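Local coordinates for Serine/threonine protein kinase (Mycobacterium tuberculosis, PDB 4ESQ) that is a membrane receptor kinase that probably phosphorylates serine and threonine residues of proteins, represented here by its extracellular sensor domain, at residues L13-S18 with V188-K193. Numbering follows the deposited sequence. Where two conformers were deposited one is given.
Sequences LLLNSS and VDKVNK
The backbones come closest where L13 faces K190, with 5.5 Å between their CA atoms, L13 just ahead of helix 17-24 and K190 in the last turn of helix 179-192. K190 takes part in most of the residue pairs. Its CB points toward 13-18, and the chain is extended beyond CG. It runs past L13 O and ends at L14 O, with NZ anti to CG (chi4 -177°). K190 CD lies 3.5 Å from L13 O, a carbonyl oxygen that this contact buries without any hydrogen-bond partner. Further on, K190 NZ donates a hydrogen bond of 2.9 Å to L14 O. The C=O...N angle is 138°, and the nitrogen sits 31° from the carbonyl plane. NZ also forms a salt bridge with E19 OE1, which accepts the backbone N-H of the N-cap residue N16 as its half of a capping box. The two helices belong to the extracellular sensor domain of PknH, built around an antiparallel sheet, and this lysine ties the C-terminal end of one to the N-terminal end of the other. L15 CD2 touches the aliphatic part of K190, 3.9 Å from CE, with the two side chains crossing at a slant. L15 also packs on I183, K186 and I187, earlier in helix 179-192. L13 uses both branches of its fork. CD2 rests 3.9 Å from the backbone O of K190, while CD1 meets V191 CG2, also at 3.9 Å. The V191 side chain also touches A162, on strand 154-162 of the sheet.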
ATOM      1  N   LEU A  13       9.297  11.536   0.831  1.00 10.57           N
ATOM      2  CA  LEU A  13       9.073  10.470   1.820  1.00 11.50           C
ATOM      3  C   LEU A  13       9.152   9.055   1.239  1.00 11.26           C
ATOM      4  O   LEU A  13       9.294   8.072   1.979  1.00 11.56           O
ATOM      5  CB  LEU A  13       7.717  10.653   2.511  1.00 11.92           C
ATOM      6  CG  LEU A  13       7.448  12.030   3.109  1.00 13.14           C
ATOM      7  CD1 LEU A  13       6.038  12.071   3.664  1.00 14.82           C
ATOM      8  CD2 LEU A  13       8.463  12.364   4.196  1.00 17.63           C
ATOM      9  N   LEU A  14       9.058   8.936  -0.078  1.00 10.78           N
ATOM     10  CA  LEU A  14       9.090   7.626  -0.703  1.00 10.37           C
ATOM     11  C   LEU A  14      10.498   7.040  -0.682  1.00 14.08           C
ATOM     12  O   LEU A  14      11.482   7.756  -0.471  1.00 14.27           O
ATOM     13  CB  LEU A  14       8.549   7.691  -2.135  1.00 12.25           C
ATOM     14  CG  LEU A  14       7.106   8.195  -2.266  1.00 10.86           C
ATOM     15  CD1 LEU A  14       6.680   8.192  -3.724  1.00  9.65           C
ATOM     16  CD2 LEU A  14       6.134   7.369  -1.423  1.00 12.07           C
ATOM     17  N   LEU A  15      10.596   5.734  -0.899  1.00 13.35           N
ATOM     18  CA  LEU A  15      11.897   5.087  -0.927  1.00 12.45           C
ATOM     19  C   LEU A  15      12.516   5.247  -2.306  1.00 12.98           C
ATOM     20  O   LEU A  15      11.824   5.198  -3.319  1.00 11.87           O
ATOM     21  CB  LEU A  15      11.761   3.612  -0.551  1.00 14.02           C
ATOM     22  CG  LEU A  15      11.211   3.371   0.855  1.00 13.94           C
ATOM     23  CD1 LEU A  15      11.426   1.922   1.242  1.00 15.44           C
ATOM     24  CD2 LEU A  15      11.886   4.306   1.849  1.00 16.04           C
ATOM     25  N   ASN A  16      13.824   5.477  -2.343  1.00 13.43           N
ATOM     26  CA  ASN A  16      14.508   5.617  -3.618  1.00 14.39           C
ATOM     27  C   ASN A  16      14.782   4.241  -4.238  1.00 14.72           C
ATOM     28  O   ASN A  16      14.478   3.210  -3.634  1.00 13.30           O
ATOM     29  CB  ASN A  16      15.777   6.460  -3.475  1.00 15.51           C
ATOM     30  CG  ASN A  16      16.846   5.792  -2.619  1.00 14.04           C
ATOM     31  OD1 ASN A  16      17.037   4.582  -2.673  1.00 14.15           O
ATOM     32  ND2 ASN A  16      17.567   6.597  -1.837  1.00 16.11           N
ATOM     33  N   SER A  17      15.355   4.229  -5.439  0.52 14.36           N
ATOM     34  CA  SER A  17      15.549   2.979  -6.167  0.52 15.23           C
ATOM     35  C   SER A  17      16.425   1.982  -5.404  0.52 16.59           C
ATOM     36  O   SER A  17      16.143   0.783  -5.407  0.52 14.09           O
ATOM     37  CB  SER A  17      16.105   3.239  -7.572  0.52 18.32           C
ATOM     38  OG  SER A  17      17.403   3.802  -7.528  0.52 19.68           O
ATOM     39  N   SER A  18      17.478   2.471  -4.754  0.52 13.99           N
ATOM     40  CA  SER A  18      18.338   1.595  -3.964  0.52 15.83           C
ATOM     41  C   SER A  18      17.568   0.979  -2.810  0.52 13.90           C
ATOM     42  O   SER A  18      17.658  -0.221  -2.556  0.52 15.76           O
ATOM     43  CB  SER A  18      19.550   2.350  -3.418  0.52 17.63           C
ATOM     44  OG  SER A  18      20.257   1.543  -2.488  0.52 13.59           O
ATOM     45  N   VAL A 188       8.012   5.749   7.376  1.00 10.84           N
ATOM     46  CA  VAL A 188       7.671   6.397   8.638  1.00  8.96           C
ATOM     47  C   VAL A 188       8.897   7.098   9.229  1.00 12.23           C
ATOM     48  O   VAL A 188       8.783   8.201   9.766  1.00 13.05           O
ATOM     49  CB  VAL A 188       7.104   5.389   9.642  1.00 10.45           C
ATOM     50  CG1 VAL A 188       7.165   5.938  11.061  1.00 17.54           C
ATOM     51  CG2 VAL A 188       5.683   4.996   9.251  1.00 13.09           C
ATOM     52  N   ASP A 189      10.068   6.471   9.121  1.00 11.87           N
ATOM     53  CA  ASP A 189      11.298   7.112   9.604  1.00 13.67           C
ATOM     54  C   ASP A 189      11.565   8.417   8.852  1.00 15.01           C
ATOM     55  O   ASP A 189      12.057   9.386   9.434  1.00 13.93           O
ATOM     56  CB  ASP A 189      12.509   6.183   9.475  1.00 14.88           C
ATOM     57  CG  ASP A 189      12.504   5.058  10.496  1.00 16.75           C
ATOM     58  OD1 ASP A 189      11.843   5.192  11.541  1.00 20.19           O
ATOM     59  OD2 ASP A 189      13.184   4.040  10.256  1.00 22.68           O
ATOM     60  N   LYS A 190      11.252   8.444   7.558  1.00 13.38           N
ATOM     61  CA  LYS A 190      11.423   9.672   6.780  1.00 12.23           C
ATOM     62  C   LYS A 190      10.420  10.741   7.214  1.00 12.45           C
ATOM     63  O   LYS A 190      10.755  11.924   7.261  1.00 13.97           O
ATOM     64  CB  LYS A 190      11.330   9.404   5.272  1.00 11.39           C
ATOM     65  CG  LYS A 190      12.495   8.556   4.736  1.00 11.95           C
ATOM     66  CD  LYS A 190      12.561   8.571   3.210  1.00 12.58           C
ATOM     67  CE  LYS A 190      13.686   7.651   2.693  1.00 12.46           C
ATOM     68  NZ  LYS A 190      13.801   7.725   1.207  1.00 16.46           N
ATOM     69  N   VAL A 191       9.192  10.339   7.536  1.00 11.45           N
ATOM     70  CA  VAL A 191       8.213  11.305   8.043  1.00 11.36           C
ATOM     71  C   VAL A 191       8.735  11.900   9.344  1.00 13.58           C
ATOM     72  O   VAL A 191       8.680  13.117   9.563  1.00 16.54           O
ATOM     73  CB  VAL A 191       6.836  10.657   8.331  1.00 10.71           C
ATOM     74  CG1 VAL A 191       5.924  11.645   9.057  1.00 12.31           C
ATOM     75  CG2 VAL A 191       6.192  10.164   7.049  1.00 12.79           C
ATOM     76  N   ASN A 192       9.248  11.034  10.212  1.00 12.71           N
ATOM     77  CA  ASN A 192       9.690  11.466  11.535  1.00 17.49           C
ATOM     78  C   ASN A 192      10.787  12.517  11.471  1.00 16.75           C
ATOM     79  O   ASN A 192      10.900  13.357  12.362  1.00 15.69           O
ATOM     80  CB  ASN A 192      10.172  10.276  12.368  1.00 19.18           C
ATOM     81  CG  ASN A 192       9.034   9.388  12.838  1.00 19.90           C
ATOM     82  OD1 ASN A 192       7.884   9.816  12.904  1.00 23.30           O
ATOM     83  ND2 ASN A 192       9.360   8.154  13.193  1.00 23.37           N
ATOM     84  N   LYS A 193      11.597  12.466  10.419  1.00 17.57           N
ATOM     85  CA  LYS A 193      12.740  13.362  10.321  1.00 16.93           C
ATOM     86  C   LYS A 193      12.427  14.653   9.560  1.00 21.85           C
ATOM     87  O   LYS A 193      13.290  15.515   9.426  1.00 21.62           O
ATOM     88  CB  LYS A 193      13.943  12.629   9.712  1.00 17.62           C
ATOM     89  CG  LYS A 193      13.892  12.430   8.213  1.00 20.10           C
ATOM     90  CD  LYS A 193      15.056  11.537   7.766  1.00 24.13           C
ATOM     91  CE  LYS A 193      15.040  11.278   6.269  1.00 22.12           C
ATOM     92  NZ  LYS A 193      16.114  10.309   5.877  1.00 24.58           N
TER